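Local coordinates for protein collagen adhesin (Staphylococcus aureus, PDB 2F68) that is a bacterial surface adhesin that binds collagen, which its extracellular domains are proposed to embrace in a "collagen hug", at residues R168-I173 / S253-Y258; K177-K182 / G249-F254. All coordinates share one frame; numbering follows the deposited sequence.

Interaction 1: residues R168-I173 / S253-Y258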
loop_
_atom_site.group_PDB
_atom_site.type_symbol
_atom_site.label_atom_id
_atom_site.label_comp_id
_atom_site.label_asym_id
_atom_site.label_seq_id
_atom_site.Cartn_x
_atom_site.Cartn_y
_atom_site.Cartn_z
ATOM N N ARG A 168 2.073 6.264 2.812
ATOM C CA ARG A 168 1.334 7.496 2.545
ATOM C C ARG A 168 0.467 7.873 3.741
ATOM O O ARG A 168 -0.004 7.002 4.475
ATOM C CB ARG A 168 0.455 7.343 1.300
ATOM C CG ARG A 168 1.204 6.969 0.029
ATOM C CD ARG A 168 0.242 6.482 -1.040
ATOM N NE ARG A 168 -0.410 7.580 -1.754
ATOM C CZ ARG A 168 -1.587 7.490 -2.369
ATOM N NH1 ARG A 168 -2.275 6.355 -2.354
ATOM N NH2 ARG A 168 -2.086 8.547 -2.993
ATOM N N TRP A 169 0.269 9.175 3.933
ATOM C CA TRP A 169 -0.596 9.687 4.995
ATOM C C TRP A 169 -1.439 10.850 4.485
ATOM O O TRP A 169 -0.968 11.662 3.689
ATOM C CB TRP A 169 0.230 10.127 6.206
ATOM C CG TRP A 169 0.992 9.015 6.868
ATOM C CD1 TRP A 169 2.341 8.809 6.827
ATOM C CD2 TRP A 169 0.448 7.955 7.666
ATOM N NE1 TRP A 169 2.674 7.689 7.551
ATOM C CE2 TRP A 169 1.531 7.145 8.077
ATOM C CE3 TRP A 169 -0.848 7.610 8.075
ATOM C CZ2 TRP A 169 1.359 6.012 8.878
ATOM C CZ3 TRP A 169 -1.019 6.480 8.869
ATOM C CH2 TRP A 169 0.081 5.697 9.263
ATOM N N PHE A 170 -2.683 10.923 4.952
ATOM C CA PHE A 170 -3.622 11.953 4.509
ATOM C C PHE A 170 -4.293 12.661 5.683
ATOM O O PHE A 170 -4.933 12.022 6.522
ATOM C CB PHE A 170 -4.688 11.350 3.585
ATOM C CG PHE A 170 -4.150 10.853 2.270
ATOM C CD1 PHE A 170 -3.730 9.532 2.129
ATOM C CD2 PHE A 170 -4.077 11.701 1.169
ATOM C CE1 PHE A 170 -3.234 9.068 0.913
ATOM C CE2 PHE A 170 -3.586 11.245 -0.052
ATOM C CZ PHE A 170 -3.163 9.926 -0.179
ATOM N N LEU A 171 -4.138 13.982 5.733
ATOM C CA LEU A 171 -4.807 14.815 6.730
ATOM C C LEU A 171 -5.947 15.596 6.083
ATOM O O LEU A 171 -5.738 16.670 5.515
ATOM C CB LEU A 171 -3.813 15.765 7.413
ATOM C CG LEU A 171 -3.104 15.304 8.691
ATOM C CD1 LEU A 171 -2.091 14.201 8.419
ATOM C CD2 LEU A 171 -2.428 16.486 9.368
ATOM N N ASN A 172 -7.151 15.038 6.172
ATOM C CA ASN A 172 -8.333 15.619 5.540
ATOM C C ASN A 172 -9.106 16.537 6.487
ATOM O O ASN A 172 -9.865 16.071 7.340
ATOM C CB ASN A 172 -9.238 14.510 4.988
ATOM C CG ASN A 172 -8.537 13.636 3.958
ATOM O OD1 ASN A 172 -7.963 14.134 2.988
ATOM N ND2 ASN A 172 -8.589 12.325 4.162
ATOM N N ILE A 173 -8.904 17.843 6.323
ATOM C CA ILE A 173 -9.487 18.854 7.208
ATOM C C ILE A 173 -10.660 19.574 6.537
ATOM O O ILE A 173 -10.577 19.948 5.364
ATOM C CB ILE A 173 -8.429 19.900 7.659
ATOM C CG1 ILE A 173 -7.108 19.216 8.035
ATOM C CG2 ILE A 173 -8.961 20.740 8.821
ATOM C CD1 ILE A 173 -5.912 20.153 8.105
ATOM N N SER A 253 -11.715 23.087 2.015
ATOM C CA SER A 253 -11.258 21.767 2.443
ATOM C C SER A 253 -9.746 21.653 2.280
ATOM O O SER A 253 -9.204 21.981 1.223
ATOM C CB SER A 253 -11.963 20.666 1.646
ATOM O OG SER A 253 -11.608 19.379 2.122
ATOM N N PHE A 254 -9.073 21.186 3.329
ATOM C CA PHE A 254 -7.616 21.074 3.329
ATOM C C PHE A 254 -7.163 19.619 3.420
ATOM O O PHE A 254 -7.373 18.956 4.438
ATOM C CB PHE A 254 -7.010 21.895 4.474
ATOM C CG PHE A 254 -7.285 23.372 4.382
ATOM C CD1 PHE A 254 -8.395 23.928 5.012
ATOM C CD2 PHE A 254 -6.430 24.209 3.670
ATOM C CE1 PHE A 254 -8.653 25.295 4.931
ATOM C CE2 PHE A 254 -6.679 25.578 3.584
ATOM C CZ PHE A 254 -7.793 26.121 4.216
ATOM N N SER A 255 -6.546 19.131 2.347
ATOM C CA SER A 255 -6.015 17.771 2.305
ATOM C C SER A 255 -4.489 17.795 2.313
ATOM O O SER A 255 -3.858 18.188 1.327
ATOM C CB SER A 255 -6.542 17.021 1.077
ATOM O OG SER A 255 -6.118 15.667 1.082
ATOM N N ILE A 256 -3.904 17.378 3.434
ATOM C CA ILE A 256 -2.451 17.375 3.597
ATOM C C ILE A 256 -1.886 15.957 3.498
ATOM O O ILE A 256 -2.059 15.136 4.404
ATOM C CB ILE A 256 -2.008 18.059 4.921
ATOM C CG1 ILE A 256 -2.556 19.490 4.995
ATOM C CG2 ILE A 256 -0.481 18.056 5.049
ATOM C CD1 ILE A 256 -2.523 20.106 6.382
ATOM N N ASN A 257 -1.221 15.687 2.379
ATOM C CA ASN A 257 -0.561 14.408 2.136
ATOM C C ASN A 257 0.895 14.456 2.603
ATOM O O ASN A 257 1.438 15.541 2.823
ATOM C CB ASN A 257 -0.648 14.059 0.641
ATOM C CG ASN A 257 -0.021 12.712 0.303
ATOM O OD1 ASN A 257 0.852 12.625 -0.560
ATOM N ND2 ASN A 257 -0.463 11.657 0.981
ATOM N N TYR A 258 1.501 13.283 2.791
ATOM C CA TYR A 258 2.953 13.145 2.978
ATOM C C TYR A 258 3.393 11.684 3.054
ATOM O O TYR A 258 2.653 10.826 3.542
ATOM C CB TYR A 258 3.470 13.936 4.192
ATOM C CG TYR A 258 2.886 13.535 5.528
ATOM C CD1 TYR A 258 3.487 12.547 6.307
ATOM C CD2 TYR A 258 1.745 14.163 6.026
ATOM C CE1 TYR A 258 2.959 12.184 7.540
ATOM C CE2 TYR A 258 1.210 13.806 7.257
ATOM C CZ TYR A 258 1.822 12.817 8.007
ATOM O OH TYR A 258 1.295 12.462 9.227
#
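Tyr-258 spreads its ring against Trp-169, and this aromatic meeting starts the apolar face of an antiparallel strand pair, 168-173 with 253-258, in the collagen-binding domain. The methylene CB of Trp-169 sits over the tyrosine ring face in a CH-pi contact, 3.8 Å from the centroid. The two ring systems meet obliquely, planes 35° apart. With CG of Tyr-258 between its own backbone N and carbonyl carbon (chi1 61°), the ring swings across toward strand 168-173, and its CE2 edge receives CD1 of Leu-171 at 3.5 Å. Further along, the CB atoms of Leu-171 and Ile-256 face each other, and the CD1 tips of Ile-173 and Ile-256 meet at 3.8 Å. Strand 184-190 of the other sheet packs on this side through Asp-188, Ile-184 and Ile-190.

On the reverse side Phe-170 and Asn-257 lie alongside each other, ring and amide planes 28° apart. ND2 of Asn-257 rests over the phenyl face, 3.3 Å from CE2, and also makes a weak hydrogen bond to Trp-169 O. Beyond the ring, Ser-255 OG donates to Asn-172 OD1 (3.1 Å), arriving nearly along the C=O axis. The Arg-168 guanidinium lies with one face against Phe-170 CZ while it pairs with Asp-158 in a salt bridge.

Backbone bonds link Trp-169 with Tyr-258, Leu-171 with Ile-256 and Ile-173 with Phe-254. Mostly apolar side chains thus fill the buried face, with Trp-169 NE1 and Tyr-258 OH satisfied by Thr-260 and Asn-272, whereas polar groups pair with one another around Phe-170 on the partly exposed one.

Interaction 2: residues K177-K182 / G249-F254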
loop_
_atom_site.group_PDB
_atom_site.type_symbol
_atom_site.label_atom_id
_atom_site.label_comp_id
_atom_site.label_asym_id
_atom_site.label_seq_id
_atom_site.Cartn_x
_atom_site.Cartn_y
_atom_site.Cartn_z
ATOM N N LYS A 177 -16.549 21.611 3.759
ATOM C CA LYS A 177 -16.359 23.047 3.496
ATOM C C LYS A 177 -17.319 23.929 4.304
ATOM O O LYS A 177 -17.922 24.866 3.772
ATOM C CB LYS A 177 -16.464 23.353 1.993
ATOM C CG LYS A 177 -15.477 22.590 1.118
ATOM C CD LYS A 177 -15.766 22.811 -0.360
ATOM C CE LYS A 177 -14.928 21.896 -1.242
ATOM N NZ LYS A 177 -15.340 20.466 -1.139
ATOM N N SER A 178 -17.450 23.617 5.591
ATOM C CA SER A 178 -18.349 24.344 6.486
ATOM C C SER A 178 -17.670 25.561 7.109
ATOM O O SER A 178 -16.440 25.616 7.206
ATOM C CB SER A 178 -18.878 23.414 7.582
ATOM O OG SER A 178 -17.818 22.878 8.357
ATOM N N TYR A 179 -18.481 26.533 7.526
ATOM C CA TYR A 179 -17.989 27.724 8.213
ATOM C C TYR A 179 -17.467 27.362 9.601
ATOM O O TYR A 179 -18.084 26.575 10.321
ATOM C CB TYR A 179 -19.094 28.783 8.317
ATOM C CG TYR A 179 -18.681 30.056 9.032
ATOM C CD1 TYR A 179 -18.063 31.099 8.342
ATOM C CD2 TYR A 179 -18.913 30.217 10.399
ATOM C CE1 TYR A 179 -17.682 32.269 8.996
ATOM C CE2 TYR A 179 -18.536 31.382 11.062
ATOM C CZ TYR A 179 -17.922 32.402 10.354
ATOM O OH TYR A 179 -17.549 33.555 11.006
ATOM N N VAL A 180 -16.327 27.945 9.964
ATOM C CA VAL A 180 -15.697 27.677 11.254
ATOM C C VAL A 180 -15.608 28.951 12.107
ATOM O O VAL A 180 -15.305 30.034 11.597
ATOM C CB VAL A 180 -14.316 26.967 11.079
ATOM C CG1 VAL A 180 -13.233 27.930 10.589
ATOM C CG2 VAL A 180 -13.893 26.268 12.362
ATOM N N SER A 181 -15.897 28.810 13.399
ATOM C CA SER A 181 -15.944 29.946 14.323
ATOM C C SER A 181 -14.587 30.281 14.944
ATOM O O SER A 181 -14.382 31.393 15.437
ATOM C CB SER A 181 -16.984 29.701 15.421
ATOM O OG SER A 181 -16.690 28.522 16.151
ATOM N N LYS A 182 -13.669 29.316 14.919
ATOM C CA LYS A 182 -12.330 29.491 15.487
ATOM C C LYS A 182 -11.231 28.949 14.568
ATOM O O LYS A 182 -11.520 28.346 13.532
ATOM C CB LYS A 182 -12.242 28.854 16.882
ATOM C CG LYS A 182 -12.602 27.368 16.940
ATOM C CD LYS A 182 -12.428 26.791 18.341
ATOM C CE LYS A 182 -10.969 26.478 18.652
ATOM N NZ LYS A 182 -10.801 25.912 20.019
ATOM N N GLY A 249 -10.031 29.009 6.854
ATOM C CA GLY A 249 -10.505 27.671 7.200
ATOM C C GLY A 249 -11.952 27.439 6.802
ATOM O O GLY A 249 -12.344 26.313 6.491
ATOM N N SER A 250 -12.741 28.512 6.816
ATOM C CA SER A 250 -14.146 28.461 6.418
ATOM C C SER A 250 -14.296 28.328 4.905
ATOM O O SER A 250 -13.509 28.896 4.142
ATOM C CB SER A 250 -14.886 29.707 6.908
ATOM O OG SER A 250 -14.873 29.793 8.322
ATOM N N TYR A 251 -15.313 27.572 4.490
ATOM C CA TYR A 251 -15.659 27.350 3.075
ATOM C C TYR A 251 -14.545 26.691 2.247
ATOM O O TYR A 251 -14.541 26.782 1.015
ATOM C CB TYR A 251 -16.129 28.653 2.401
ATOM C CG TYR A 251 -17.067 29.504 3.235
ATOM C CD1 TYR A 251 -18.396 29.129 3.432
ATOM C CD2 TYR A 251 -16.626 30.693 3.814
ATOM C CE1 TYR A 251 -19.259 29.912 4.196
ATOM C CE2 TYR A 251 -17.480 31.484 4.579
ATOM C CZ TYR A 251 -18.795 31.086 4.764
ATOM O OH TYR A 251 -19.643 31.864 5.518
ATOM N N ASN A 252 -13.613 26.022 2.925
ATOM C CA ASN A 252 -12.479 25.372 2.267
ATOM C C ASN A 252 -12.119 24.020 2.874
ATOM O O ASN A 252 -12.205 23.832 4.089
ATOM C CB ASN A 252 -11.250 26.287 2.286
ATOM C CG ASN A 252 -11.406 27.500 1.388
ATOM O OD1 ASN A 252 -11.530 27.377 0.169
ATOM N ND2 ASN A 252 -11.394 28.681 1.991
ATOM N N SER A 253 -11.715 23.087 2.015
ATOM C CA SER A 253 -11.258 21.767 2.443
ATOM C C SER A 253 -9.746 21.653 2.280
ATOM O O SER A 253 -9.204 21.981 1.223
ATOM C CB SER A 253 -11.963 20.666 1.646
ATOM O OG SER A 253 -11.608 19.379 2.122
ATOM N N PHE A 254 -9.073 21.186 3.329
ATOM C CA PHE A 254 -7.616 21.074 3.329
ATOM C C PHE A 254 -7.163 19.619 3.420
ATOM O O PHE A 254 -7.373 18.956 4.438
ATOM C CB PHE A 254 -7.010 21.895 4.474
ATOM C CG PHE A 254 -7.285 23.372 4.382
ATOM C CD1 PHE A 254 -8.395 23.928 5.012
ATOM C CD2 PHE A 254 -6.430 24.209 3.670
ATOM C CE1 PHE A 254 -8.653 25.295 4.931
ATOM C CE2 PHE A 254 -6.679 25.578 3.584
ATOM C CZ PHE A 254 -7.793 26.121 4.216
#
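Ser-250 receives the backbone N-H of Val-180 on its hydroxyl oxygen where a type II beta turn, Gly-249 to Asn-252, meets the loop 177-182 at one end of the collagen-binding domain. The turn leads from the short helix 246-249 into strand 252-262; the loop joins strands 166-173 and 184-190.

The close-fitting part centres on that oxygen. Val-180 N lies 2.9 Å from Ser-250 OG with an almost straight N-H...O angle of 172°, and OG is also hydrogen-bonded to Gln-246 O, the helix carbonyl four residues back. Val-180 CG1 comes within 3.4 Å of the same oxygen and continues over the backbone of Gly-249, 4.0 Å from its carbonyl carbon. Gly-249 O is in turn held by Asn-174 ND2, and Asn-174 OD1 accepts from Ser-178 N, so one asparagine ties the two segments together.

Toward solvent the contact is looser and largely aromatic. Tyr-179 and Tyr-251, both exposed, cross obliquely, with planes at 53° and centroids 5.8 Å apart. CG of Tyr-179 is anti to its backbone N (chi1 179°), which brings CD1 of Tyr-179 to Ser-250 OG and, at 3.3 Å, to Tyr-251 OH. At the other end of the contact Lys-177 runs its aliphatic chain past the turn, CG 4.0 Å from Ser-253 CB, its shaft also touching Thr-206 on the neighbouring strand 194-207. The backbone closes the gap between these two margins: Tyr-251 CA directs a C-H at the carbonyl of Lys-177, with CA 3.4 Å from Lys-177 O.

Overall arrangement
Both contacts belong to the collagen-binding domain and meet on strand 252-262, sharing Ser-253 and Phe-254, with centres about 15 Å apart. Interaction 1 is the more buried: paired strands zipped by repeated backbone hydrogen bonds, one face packed against the domain's other sheet and the other partly exposed. Interaction 2 lies nearer the tip of the chain, about 30 Å from its centre against 16 Å, where the same two strands give way to loop and turn. There a single hydrogen bond between the segments replaces the ladder, and exposed tyrosines and a lysine shaft take the place of buried aliphatic and aromatic side chains. Together they join segments 168-173 and 177-182 to overlapping parts of 249-258.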